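Local coordinates for hexapeptide transferase family protein (Anaplasma phagocytophilum, PDB 3IXC) that binds magnesium ions and may act as a transferase, as its hexapeptide-repeat family is generally assigned, at residues P34-T39 and V52-N57; T39-G44 and S59-T64; V75-N80 and I98-T103; G116-V121 and Y175-A180. All coordinates share one frame; numbering follows the deposited sequence.

Contact 1 (P34-T39 and V52-N57); sequences PSVDST and VCIGKN
Two successive coils of the left-handed parallel beta-helix meet where Ser35 and Val36 pair with Cys53 and Ile54, and both chains then turn a corner together. Ser35 works both ways in the ladder: its N donates to Val52 O at 2.9 Å, and its O accepts from Ile54 N. Asp37 N carries the series on to Ile54 O with a nearly straight bond, 169° at the hydrogen. On the face with Val36 and Ile54 the two side chains run alongside each other, Val36 CG2 lying 3.9 Å from Ile54 CG1, and Leu26 and Leu66 pack nearby. Ser35 and Cys53 occupy the other face, Ser35 CB to Cys53 SG 4.1 Å.

At the corner Asp37 closes an Asx turn. Its OD1 takes Thr39 N on the anti lone pair at 3.0 Å, while Thr39 OG1 arrives from above the carboxylate plane at 2.7 Å. With chi1 at 65°, Thr39 OG1 lies between its own backbone N and carbonyl carbon and meets Asn57 N, 2.9 Å away. Asn57 OD1 itself bonds to Arg188. Since Thr39 OG1 donates a hydrogen bond to Asp37 OD1 and accepts one from Asn57 N, a single hydroxyl ties the corner of one coil to the next.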
loop_
_atom_site.group_PDB
_atom_site.type_symbol
_atom_site.label_atom_id
_atom_site.label_comp_id
_atom_site.label_asym_id
_atom_site.label_seq_id
_atom_site.Cartn_x
_atom_site.Cartn_y
_atom_site.Cartn_z
ATOM N N PRO A 34 -6.714 -17.007 14.727
ATOM C CA PRO A 34 -7.746 -16.971 13.691
ATOM C C PRO A 34 -8.396 -18.321 13.432
ATOM O O PRO A 34 -7.782 -19.366 13.664
ATOM C CB PRO A 34 -6.974 -16.526 12.448
ATOM C CG PRO A 34 -5.818 -15.722 13.000
ATOM C CD PRO A 34 -5.426 -16.464 14.244
ATOM N N SER A 35 -9.645 -18.270 12.979
ATOM C CA SER A 35 -10.373 -19.456 12.551
ATOM C C SER A 35 -10.515 -19.380 11.039
ATOM O O SER A 35 -11.198 -18.501 10.514
ATOM C CB SER A 35 -11.740 -19.526 13.230
ATOM O OG SER A 35 -11.603 -19.713 14.628
ATOM N N VAL A 36 -9.842 -20.293 10.339
ATOM C CA VAL A 36 -9.797 -20.270 8.873
ATOM C C VAL A 36 -10.371 -21.556 8.272
ATOM O O VAL A 36 -9.893 -22.659 8.555
ATOM C CB VAL A 36 -8.344 -20.040 8.354
ATOM C CG1 VAL A 36 -8.299 -20.014 6.823
ATOM C CG2 VAL A 36 -7.767 -18.743 8.910
ATOM N N ASP A 37 -11.402 -21.409 7.445
ATOM C CA ASP A 37 -11.982 -22.555 6.741
ATOM C C ASP A 37 -10.893 -23.217 5.891
ATOM O O ASP A 37 -10.081 -22.532 5.264
ATOM C CB ASP A 37 -13.160 -22.100 5.871
ATOM C CG ASP A 37 -14.021 -23.259 5.380
ATOM O OD1 ASP A 37 -13.596 -23.984 4.462
ATOM O OD2 ASP A 37 -15.139 -23.431 5.900
ATOM N N SER A 38 -10.871 -24.548 5.883
ATOM C CA SER A 38 -9.849 -25.299 5.146
ATOM C C SER A 38 -9.880 -25.061 3.628
ATOM O O SER A 38 -8.894 -25.330 2.937
ATOM C CB SER A 38 -9.962 -26.796 5.452
ATOM O OG SER A 38 -11.162 -27.322 4.921
ATOM N N THR A 39 -11.000 -24.548 3.117
ATOM C CA THR A 39 -11.143 -24.300 1.680
ATOM C C THR A 39 -10.724 -22.887 1.292
ATOM O O THR A 39 -10.712 -22.542 0.107
ATOM C CB THR A 39 -12.586 -24.549 1.180
ATOM O OG1 THR A 39 -13.476 -23.600 1.782
ATOM C CG2 THR A 39 -13.045 -25.972 1.506
ATOM N N VAL A 52 -9.955 -13.255 14.067
ATOM C CA VAL A 52 -10.331 -13.151 12.660
ATOM C C VAL A 52 -10.928 -14.481 12.227
ATOM O O VAL A 52 -10.362 -15.535 12.522
ATOM C CB VAL A 52 -9.108 -12.844 11.761
ATOM C CG1 VAL A 52 -9.518 -12.746 10.294
ATOM C CG2 VAL A 52 -8.407 -11.552 12.200
ATOM N N CYS A 53 -12.073 -14.416 11.554
ATOM C CA CYS A 53 -12.731 -15.601 10.999
ATOM C C CYS A 53 -12.796 -15.487 9.485
ATOM O O CYS A 53 -13.253 -14.465 8.960
ATOM C CB CYS A 53 -14.146 -15.747 11.559
ATOM S SG CYS A 53 -14.204 -16.229 13.285
ATOM N N ILE A 54 -12.335 -16.528 8.799
ATOM C CA ILE A 54 -12.257 -16.560 7.331
ATOM C C ILE A 54 -13.136 -17.707 6.813
ATOM O O ILE A 54 -12.877 -18.878 7.144
ATOM C CB ILE A 54 -10.799 -16.804 6.844
ATOM C CG1 ILE A 54 -9.815 -15.787 7.442
ATOM C CG2 ILE A 54 -10.722 -16.788 5.316
ATOM C CD1 ILE A 54 -10.004 -14.384 6.925
ATOM N N GLY A 55 -14.142 -17.382 6.005
ATOM C CA GLY A 55 -15.116 -18.360 5.530
ATOM C C GLY A 55 -14.701 -19.233 4.363
ATOM O O GLY A 55 -13.627 -19.055 3.777
ATOM N N LYS A 56 -15.581 -20.182 4.042
ATOM C CA LYS A 56 -15.421 -21.111 2.928
ATOM C C LYS A 56 -15.087 -20.386 1.622
ATOM O O LYS A 56 -15.745 -19.411 1.269
ATOM C CB LYS A 56 -16.722 -21.916 2.777
ATOM C CG LYS A 56 -16.894 -22.666 1.486
ATOM C CD LYS A 56 -18.216 -23.444 1.523
ATOM C CE LYS A 56 -18.482 -24.162 0.207
ATOM N NZ LYS A 56 -19.735 -24.983 0.296
ATOM N N ASN A 57 -14.066 -20.872 0.915
ATOM C CA ASN A 57 -13.716 -20.376 -0.424
ATOM C C ASN A 57 -13.263 -18.923 -0.492
ATOM O O ASN A 57 -13.177 -18.367 -1.581
ATOM C CB ASN A 57 -14.864 -20.590 -1.429
ATOM C CG ASN A 57 -15.168 -22.062 -1.674
ATOM O OD1 ASN A 57 -14.293 -22.934 -1.550
ATOM N ND2 ASN A 57 -16.413 -22.346 -2.046
#

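Contact 2 (T39-G44 and S59-T64); sequences TAFIAG and SIWYGT
Phe41 and Ile42 run parallel to Ser59 and Ile60, with Ile60 N bonded to Phe41 O at 2.8 Å and Ala43 N to Ile60 O at 2.9 Å. This is another face of the left-handed beta-helix, joining its first two coils, and the strand 80-81 of the next coil continues the sheet beyond Ser59.

On the face with Ile42 and Ile60, both side chains point the same way, and Ile42 CD1 touches Ile60 CG1 at 3.6 Å. On the face with Phe41 and Ser59 an aromatic pair forms. Phe41 carries its CG anti to the backbone N (chi1 169°), and the ring swings across to Trp61, presenting its CE2 edge to the indole face. The pair is edge-to-face, the centroids of the Phe41 ring and the six-membered ring of Trp61 4.9 Å apart and the planes at 57°. A weak bond, 2.9 Å long, runs from Trp61 NE1 to Ser59 OG. Tyr190 and the helix 170-188 pack around these rings, and Arg67 of the second subunit makes a cation-pi contact with Trp61, so the cluster reaches the trimer interface.

Past the strands, Ala43 CB rests over one face of the Tyr62 ring, 3.9 Å from its centroid and 18° off the normal.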
loop_
_atom_site.group_PDB
_atom_site.type_symbol
_atom_site.label_atom_id
_atom_site.label_comp_id
_atom_site.label_asym_id
_atom_site.label_seq_id
_atom_site.Cartn_x
_atom_site.Cartn_y
_atom_site.Cartn_z
ATOM N N THR A 39 -11.000 -24.548 3.117
ATOM C CA THR A 39 -11.143 -24.300 1.680
ATOM C C THR A 39 -10.724 -22.887 1.292
ATOM O O THR A 39 -10.712 -22.542 0.107
ATOM C CB THR A 39 -12.586 -24.549 1.180
ATOM O OG1 THR A 39 -13.476 -23.600 1.782
ATOM C CG2 THR A 39 -13.045 -25.972 1.506
ATOM N N ALA A 40 -10.388 -22.067 2.286
ATOM C CA ALA A 40 -9.915 -20.713 2.003
ATOM C C ALA A 40 -8.472 -20.746 1.515
ATOM O O ALA A 40 -7.665 -21.557 1.990
ATOM C CB ALA A 40 -10.049 -19.814 3.234
ATOM N N PHE A 41 -8.157 -19.887 0.548
ATOM C CA PHE A 41 -6.780 -19.680 0.130
ATOM C C PHE A 41 -6.166 -18.552 0.942
ATOM O O PHE A 41 -6.713 -17.448 0.994
ATOM C CB PHE A 41 -6.694 -19.348 -1.364
ATOM C CG PHE A 41 -5.332 -18.860 -1.795
ATOM C CD1 PHE A 41 -4.239 -19.721 -1.801
ATOM C CD2 PHE A 41 -5.143 -17.538 -2.182
ATOM C CE1 PHE A 41 -2.970 -19.268 -2.199
ATOM C CE2 PHE A 41 -3.893 -17.080 -2.583
ATOM C CZ PHE A 41 -2.806 -17.937 -2.597
ATOM N N ILE A 42 -5.034 -18.838 1.584
ATOM C CA ILE A 42 -4.277 -17.811 2.295
ATOM C C ILE A 42 -2.869 -17.759 1.727
ATOM O O ILE A 42 -2.108 -18.735 1.832
ATOM C CB ILE A 42 -4.179 -18.099 3.817
ATOM C CG1 ILE A 42 -5.546 -18.506 4.405
ATOM C CG2 ILE A 42 -3.547 -16.918 4.537
ATOM C CD1 ILE A 42 -6.607 -17.417 4.383
ATOM N N ALA A 43 -2.515 -16.626 1.119
ATOM C CA ALA A 43 -1.176 -16.462 0.575
ATOM C C ALA A 43 -0.151 -16.627 1.689
ATOM O O ALA A 43 -0.378 -16.194 2.822
ATOM C CB ALA A 43 -1.028 -15.098 -0.083
ATOM N N GLY A 44 0.976 -17.254 1.356
ATOM C CA GLY A 44 1.993 -17.589 2.344
ATOM C C GLY A 44 2.613 -16.418 3.082
ATOM O O GLY A 44 3.191 -16.594 4.164
ATOM N N SER A 59 -10.432 -15.893 -0.259
ATOM C CA SER A 59 -9.039 -15.833 -0.684
ATOM C C SER A 59 -8.410 -14.541 -0.173
ATOM O O SER A 59 -8.928 -13.437 -0.392
ATOM C CB SER A 59 -8.879 -16.004 -2.207
ATOM O OG SER A 59 -9.672 -15.089 -2.960
ATOM N N ILE A 60 -7.314 -14.714 0.549
ATOM C CA ILE A 60 -6.598 -13.613 1.196
ATOM C C ILE A 60 -5.223 -13.574 0.540
ATOM O O ILE A 60 -4.457 -14.536 0.637
ATOM C CB ILE A 60 -6.496 -13.849 2.726
ATOM C CG1 ILE A 60 -7.884 -14.171 3.328
ATOM C CG2 ILE A 60 -5.812 -12.677 3.416
ATOM C CD1 ILE A 60 -8.939 -13.047 3.188
ATOM N N TRP A 61 -4.925 -12.464 -0.132
ATOM C CA TRP A 61 -3.828 -12.412 -1.104
ATOM C C TRP A 61 -2.492 -11.917 -0.535
ATOM O O TRP A 61 -2.352 -11.710 0.677
ATOM C CB TRP A 61 -4.300 -11.662 -2.370
ATOM C CG TRP A 61 -5.363 -12.495 -3.043
ATOM C CD1 TRP A 61 -6.715 -12.507 -2.767
ATOM C CD2 TRP A 61 -5.146 -13.518 -4.018
ATOM N NE1 TRP A 61 -7.346 -13.467 -3.538
ATOM C CE2 TRP A 61 -6.410 -14.096 -4.316
ATOM C CE3 TRP A 61 -4.010 -13.999 -4.683
ATOM C CZ2 TRP A 61 -6.565 -15.127 -5.254
ATOM C CZ3 TRP A 61 -4.164 -15.021 -5.623
ATOM C CH2 TRP A 61 -5.441 -15.574 -5.897
ATOM N N TYR A 62 -1.493 -11.812 -1.408
ATOM C CA TYR A 62 -0.121 -11.569 -0.977
ATOM C C TYR A 62 0.012 -10.245 -0.251
ATOM O O TYR A 62 -0.520 -9.236 -0.698
ATOM C CB TYR A 62 0.801 -11.603 -2.187
ATOM C CG TYR A 62 0.876 -12.976 -2.804
ATOM C CD1 TYR A 62 1.747 -13.941 -2.283
ATOM C CD2 TYR A 62 0.078 -13.318 -3.901
ATOM C CE1 TYR A 62 1.814 -15.221 -2.837
ATOM C CE2 TYR A 62 0.143 -14.601 -4.463
ATOM C CZ TYR A 62 1.014 -15.537 -3.921
ATOM O OH TYR A 62 1.088 -16.801 -4.463
ATOM N N GLY A 63 0.702 -10.275 0.886
ATOM C CA GLY A 63 0.987 -9.061 1.643
ATOM C C GLY A 63 -0.200 -8.433 2.358
ATOM O O GLY A 63 -0.082 -7.338 2.911
ATOM N N THR A 64 -1.342 -9.117 2.354
ATOM C CA THR A 64 -2.509 -8.624 3.067
ATOM C C THR A 64 -2.332 -8.833 4.577
ATOM O O THR A 64 -1.744 -9.828 5.019
ATOM C CB THR A 64 -3.815 -9.232 2.484
ATOM O OG1 THR A 64 -4.033 -8.664 1.184
ATOM C CG2 THR A 64 -5.030 -8.936 3.363
#

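Contact 3 (V75-N80 and I98-T103); sequences VGEGTN and IGKFVT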
loop_
_atom_site.group_PDB
_atom_site.type_symbol
_atom_site.label_atom_id
_atom_site.label_comp_id
_atom_site.label_asym_id
_atom_site.label_seq_id
_atom_site.Cartn_x
_atom_site.Cartn_y
_atom_site.Cartn_z
ATOM N N VAL A 75 -14.766 -12.415 7.783
ATOM C CA VAL A 75 -14.720 -12.453 6.328
ATOM C C VAL A 75 -15.587 -13.606 5.829
ATOM O O VAL A 75 -15.282 -14.779 6.072
ATOM C CB VAL A 75 -13.273 -12.622 5.814
ATOM C CG1 VAL A 75 -13.242 -12.663 4.281
ATOM C CG2 VAL A 75 -12.357 -11.499 6.361
ATOM N N GLY A 76 -16.657 -13.261 5.118
ATOM C CA GLY A 76 -17.636 -14.251 4.679
ATOM C C GLY A 76 -17.165 -15.156 3.550
ATOM O O GLY A 76 -16.141 -14.906 2.910
ATOM N N GLU A 77 -17.941 -16.217 3.326
ATOM C CA GLU A 77 -17.728 -17.173 2.244
ATOM C C GLU A 77 -17.509 -16.481 0.897
ATOM O O GLU A 77 -18.225 -15.538 0.562
ATOM C CB GLU A 77 -18.949 -18.102 2.143
ATOM C CG GLU A 77 -18.992 -18.952 0.885
ATOM C CD GLU A 77 -20.283 -19.754 0.734
ATOM O OE1 GLU A 77 -21.175 -19.658 1.610
ATOM O OE2 GLU A 77 -20.407 -20.479 -0.268
ATOM N N GLY A 78 -16.524 -16.959 0.133
ATOM C CA GLY A 78 -16.361 -16.558 -1.266
ATOM C C GLY A 78 -15.847 -15.144 -1.471
ATOM O O GLY A 78 -15.947 -14.602 -2.567
ATOM N N THR A 79 -15.299 -14.553 -0.412
ATOM C CA THR A 79 -14.782 -13.188 -0.471
ATOM C C THR A 79 -13.292 -13.166 -0.776
ATOM O O THR A 79 -12.529 -13.980 -0.240
ATOM C CB THR A 79 -15.121 -12.446 0.839
ATOM O OG1 THR A 79 -16.524 -12.141 0.827
ATOM C CG2 THR A 79 -14.316 -11.140 1.011
ATOM N N ASN A 80 -12.885 -12.234 -1.636
ATOM C CA ASN A 80 -11.462 -12.018 -1.906
ATOM C C ASN A 80 -10.997 -10.688 -1.321
ATOM O O ASN A 80 -11.693 -9.665 -1.423
ATOM C CB ASN A 80 -11.144 -12.131 -3.408
ATOM C CG ASN A 80 -11.851 -11.075 -4.244
ATOM O OD1 ASN A 80 -11.330 -9.982 -4.451
ATOM N ND2 ASN A 80 -13.041 -11.404 -4.733
ATOM N N ILE A 98 -17.269 -8.318 7.046
ATOM C CA ILE A 98 -17.259 -8.392 5.586
ATOM C C ILE A 98 -18.086 -9.603 5.188
ATOM O O ILE A 98 -17.848 -10.719 5.669
ATOM C CB ILE A 98 -15.814 -8.492 5.040
ATOM C CG1 ILE A 98 -15.003 -7.266 5.487
ATOM C CG2 ILE A 98 -15.817 -8.604 3.505
ATOM C CD1 ILE A 98 -13.487 -7.414 5.378
ATOM N N GLY A 99 -19.082 -9.364 4.339
ATOM C CA GLY A 99 -20.050 -10.399 3.967
ATOM C C GLY A 99 -19.514 -11.400 2.962
ATOM O O GLY A 99 -18.295 -11.568 2.816
ATOM N N LYS A 100 -20.444 -12.059 2.274
ATOM C CA LYS A 100 -20.144 -13.127 1.331
ATOM C C LYS A 100 -19.948 -12.579 -0.073
ATOM O O LYS A 100 -20.600 -11.617 -0.463
ATOM C CB LYS A 100 -21.298 -14.133 1.299
ATOM C CG LYS A 100 -21.645 -14.747 2.631
ATOM C CD LYS A 100 -22.802 -15.709 2.426
ATOM C CE LYS A 100 -23.380 -16.188 3.735
ATOM N NZ LYS A 100 -24.582 -17.035 3.490
ATOM N N PHE A 101 -19.056 -13.209 -0.836
ATOM C CA PHE A 101 -18.852 -12.864 -2.253
ATOM C C PHE A 101 -18.525 -11.389 -2.460
ATOM O O PHE A 101 -18.976 -10.762 -3.420
ATOM C CB PHE A 101 -20.052 -13.338 -3.096
ATOM C CG PHE A 101 -20.353 -14.793 -2.912
ATOM C CD1 PHE A 101 -19.487 -15.765 -3.413
ATOM C CD2 PHE A 101 -21.484 -15.195 -2.208
ATOM C CE1 PHE A 101 -19.753 -17.127 -3.224
ATOM C CE2 PHE A 101 -21.756 -16.545 -2.014
ATOM C CZ PHE A 101 -20.895 -17.512 -2.526
ATOM N N VAL A 102 -17.726 -10.855 -1.535
ATOM C CA VAL A 102 -17.261 -9.471 -1.581
ATOM C C VAL A 102 -15.919 -9.445 -2.314
ATOM O O VAL A 102 -15.107 -10.369 -2.175
ATOM C CB VAL A 102 -17.090 -8.901 -0.147
ATOM C CG1 VAL A 102 -16.316 -7.574 -0.159
ATOM C CG2 VAL A 102 -18.453 -8.690 0.510
ATOM N N THR A 103 -15.703 -8.394 -3.106
ATOM C CA THR A 103 -14.415 -8.168 -3.759
ATOM C C THR A 103 -13.784 -6.921 -3.155
ATOM O O THR A 103 -14.393 -5.837 -3.186
ATOM C CB THR A 103 -14.580 -7.986 -5.288
ATOM O OG1 THR A 103 -15.010 -9.226 -5.881
ATOM C CG2 THR A 103 -13.243 -7.576 -5.942
#
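Thr79 OG1 bonds twice across the tightly packed part of the contact between coils 75-80 and 98-103: it donates to Gly99 O at 2.7 Å and accepts from Val102 N at 2.9 Å. Thr79 CG2, anti to the backbone N, packs against Val102 CB (3.7 Å) and Ile98 CG2. Next to it Gly76 N bonds to Ile98 O from above the carbonyl plane, 35° out of it, and more weakly to Gly99 O. Phe101 N donates to Glu77 O at 2.8 Å, and that oxygen also sits above the centre of the Phe101 ring. Asn80 N reaches Val102 O, and the Asn80 ND2 bond to Thr103 OG1, 3.2 Å, lies close to the amide plane. Asn80 OD1 is held by Gln82, and Thr103 OG1 is also hydrogen-bonded to Ser179 OG of helix 170-188.

The solvent side belongs to Lys100, whose extended chain leads away, and to the charged end of Glu77. Glu77 OE1 and Lys100 NZ remain 4.7 Å apart, so they form no salt bridge. The carboxylate runs beside the aromatic ring, Glu77 OE2 to Phe101 CZ 3.8 Å.

In this stretch of the left-handed beta-helix, the coil containing Lys56 and Ser59 bonds to one side, Asn117 and Asn118 follow on the other, and helix 170-188 covers Phe101.

Contact 4 (G116-V121 and Y175-A180); sequences GNNAFV and YLQKSA
Both aromatic side chains leave the main chain with CG opposite the backbone N, chi1 -172° for Phe120 and -169° for Tyr175, and this brings Phe120 CE1 to 3.6 Å from Tyr175 CE2. The rings meet obliquely, neither stacked nor edge-to-face. Ser179 wedges in beside both: its CB lies at the edge of the Phe120 ring in plane and over one face of the Tyr175 ring, while its OG bonds to Thr103.

Leu176 points toward the coil, Leu176 CD2 touching Phe120 CB at 3.6 Å. Four of its carbons also gather round Asn118 O, with Leu176 CB at 3.6 Å; this carbonyl oxygen is buried here and has no hydrogen-bonding partner. The contact lays the C-terminal helix 170-188 along a left-handed beta-helix, a layout in keeping with the gamma-carbonic-anhydrase-like family. Asn118 occupies the third position of a type II turn from Gly116 to Ala119, which turns its side chain toward the helix.

Gln177 bends at chi2 to meet the Asn118 amide. Asn118 ND2 donates to Gln177 OE1 at 2.9 Å, nearly straight at 172°, the acceptor lying in the asparagine amide plane although the two amides are steeply turned against each other. A second donation from Asn118 ND2 goes to Phe101 O.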
loop_
_atom_site.group_PDB
_atom_site.type_symbol
_atom_site.label_atom_id
_atom_site.label_comp_id
_atom_site.label_asym_id
_atom_site.label_seq_id
_atom_site.Cartn_x
_atom_site.Cartn_y
_atom_site.Cartn_z
ATOM N N GLY A 116 -21.629 -5.384 3.018
ATOM C CA GLY A 116 -22.664 -6.387 2.770
ATOM C C GLY A 116 -22.265 -7.357 1.682
ATOM O O GLY A 116 -21.280 -7.143 0.962
ATOM N N ASN A 117 -23.033 -8.437 1.545
ATOM C CA ASN A 117 -22.755 -9.418 0.497
ATOM C C ASN A 117 -22.658 -8.745 -0.864
ATOM O O ASN A 117 -23.424 -7.829 -1.163
ATOM C CB ASN A 117 -23.845 -10.486 0.426
ATOM C CG ASN A 117 -24.051 -11.209 1.739
ATOM O OD1 ASN A 117 -23.165 -11.254 2.600
ATOM N ND2 ASN A 117 -25.238 -11.793 1.899
ATOM N N ASN A 118 -21.716 -9.210 -1.677
ATOM C CA ASN A 118 -21.527 -8.705 -3.043
ATOM C C ASN A 118 -21.101 -7.240 -3.126
ATOM O O ASN A 118 -21.179 -6.651 -4.204
ATOM C CB ASN A 118 -22.792 -8.888 -3.907
ATOM C CG ASN A 118 -22.972 -10.303 -4.459
ATOM O OD1 ASN A 118 -24.105 -10.714 -4.705
ATOM N ND2 ASN A 118 -21.876 -11.025 -4.713
ATOM N N ALA A 119 -20.663 -6.649 -2.012
ATOM C CA ALA A 119 -20.015 -5.328 -2.061
ATOM C C ALA A 119 -18.720 -5.423 -2.866
ATOM O O ALA A 119 -18.064 -6.478 -2.886
ATOM C CB ALA A 119 -19.724 -4.806 -0.660
ATOM N N PHE A 120 -18.360 -4.332 -3.535
ATOM C CA PHE A 120 -17.178 -4.307 -4.400
ATOM C C PHE A 120 -16.421 -3.037 -4.064
ATOM O O PHE A 120 -16.931 -1.926 -4.260
ATOM C CB PHE A 120 -17.599 -4.328 -5.877
ATOM C CG PHE A 120 -16.461 -4.505 -6.857
ATOM C CD1 PHE A 120 -16.324 -5.699 -7.567
ATOM C CD2 PHE A 120 -15.539 -3.482 -7.085
ATOM C CE1 PHE A 120 -15.286 -5.879 -8.485
ATOM C CE2 PHE A 120 -14.483 -3.651 -8.013
ATOM C CZ PHE A 120 -14.364 -4.847 -8.715
ATOM N N VAL A 121 -15.210 -3.206 -3.543
ATOM C CA VAL A 121 -14.376 -2.065 -3.157
ATOM C C VAL A 121 -13.233 -1.957 -4.147
ATOM O O VAL A 121 -12.357 -2.828 -4.200
ATOM C CB VAL A 121 -13.823 -2.219 -1.719
ATOM C CG1 VAL A 121 -12.967 -1.004 -1.339
ATOM C CG2 VAL A 121 -14.953 -2.395 -0.721
ATOM N N TYR A 175 -21.521 -8.142 -12.512
ATOM C CA TYR A 175 -20.097 -8.339 -12.236
ATOM C C TYR A 175 -19.788 -8.539 -10.755
ATOM O O TYR A 175 -18.742 -9.078 -10.408
ATOM C CB TYR A 175 -19.243 -7.202 -12.805
ATOM C CG TYR A 175 -17.751 -7.510 -12.768
ATOM C CD1 TYR A 175 -17.202 -8.505 -13.574
ATOM C CD2 TYR A 175 -16.898 -6.809 -11.910
ATOM C CE1 TYR A 175 -15.826 -8.804 -13.528
ATOM C CE2 TYR A 175 -15.534 -7.092 -11.862
ATOM C CZ TYR A 175 -15.006 -8.087 -12.669
ATOM O OH TYR A 175 -13.654 -8.350 -12.615
ATOM N N LEU A 176 -20.679 -8.094 -9.873
ATOM C CA LEU A 176 -20.419 -8.255 -8.439
ATOM C C LEU A 176 -20.253 -9.734 -8.089
ATOM O O LEU A 176 -19.257 -10.126 -7.464
ATOM C CB LEU A 176 -21.531 -7.618 -7.607
ATOM C CG LEU A 176 -21.829 -6.142 -7.892
ATOM C CD1 LEU A 176 -23.106 -5.715 -7.167
ATOM C CD2 LEU A 176 -20.654 -5.228 -7.512
ATOM N N GLN A 177 -21.204 -10.563 -8.520
ATOM C CA GLN A 177 -21.095 -11.999 -8.262
ATOM C C GLN A 177 -20.020 -12.648 -9.127
ATOM O O GLN A 177 -19.299 -13.527 -8.659
ATOM C CB GLN A 177 -22.441 -12.720 -8.435
ATOM C CG GLN A 177 -22.428 -14.223 -8.087
ATOM C CD GLN A 177 -22.133 -14.543 -6.611
ATOM O OE1 GLN A 177 -22.308 -13.702 -5.724
ATOM N NE2 GLN A 177 -21.705 -15.779 -6.350
ATOM N N LYS A 178 -19.910 -12.212 -10.383
ATOM C CA LYS A 178 -18.908 -12.773 -11.293
ATOM C C LYS A 178 -17.477 -12.573 -10.789
ATOM O O LYS A 178 -16.674 -13.505 -10.820
ATOM C CB LYS A 178 -19.069 -12.216 -12.710
ATOM C CG LYS A 178 -18.251 -12.941 -13.772
ATOM C CD LYS A 178 -18.606 -14.421 -13.863
ATOM C CE LYS A 178 -17.757 -15.117 -14.912
ATOM N NZ LYS A 178 -17.265 -16.427 -14.413
ATOM N N SER A 179 -17.170 -11.367 -10.315
ATOM C CA SER A 179 -15.853 -11.091 -9.733
ATOM C C SER A 179 -15.513 -12.079 -8.626
ATOM O O SER A 179 -14.409 -12.633 -8.598
ATOM C CB SER A 179 -15.804 -9.665 -9.174
ATOM O OG SER A 179 -14.547 -9.399 -8.579
ATOM N N ALA A 180 -16.466 -12.304 -7.720
ATOM C CA ALA A 180 -16.240 -13.209 -6.591
ATOM C C ALA A 180 -16.010 -14.645 -7.084
ATOM O O ALA A 180 -15.083 -15.314 -6.635
ATOM C CB ALA A 180 -17.409 -13.144 -5.601
#

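In the fold
Contacts 1, 2 and 3 each join successive coils of one left-handed beta-helix, whereas contact 4 fastens the closing helix 170-188 to it. Contacts 1 and 2 share Thr39, alternate along the chain and have centres about 10 Å apart: they are one face with its corner, and the next face, of the same two coils. Contact 3 follows in series, its centre about 11 Å from that of contact 1, continuing the ladder through Cys53 O to Val75 N. Contact 4 comes last, centred about 8 Å from contact 3 and about 18 Å from contact 2, although contacts 2 and 4 reach the same sheet. The helix thus runs back along the stacked coils, and Thr103 to Ser179 is one link between them.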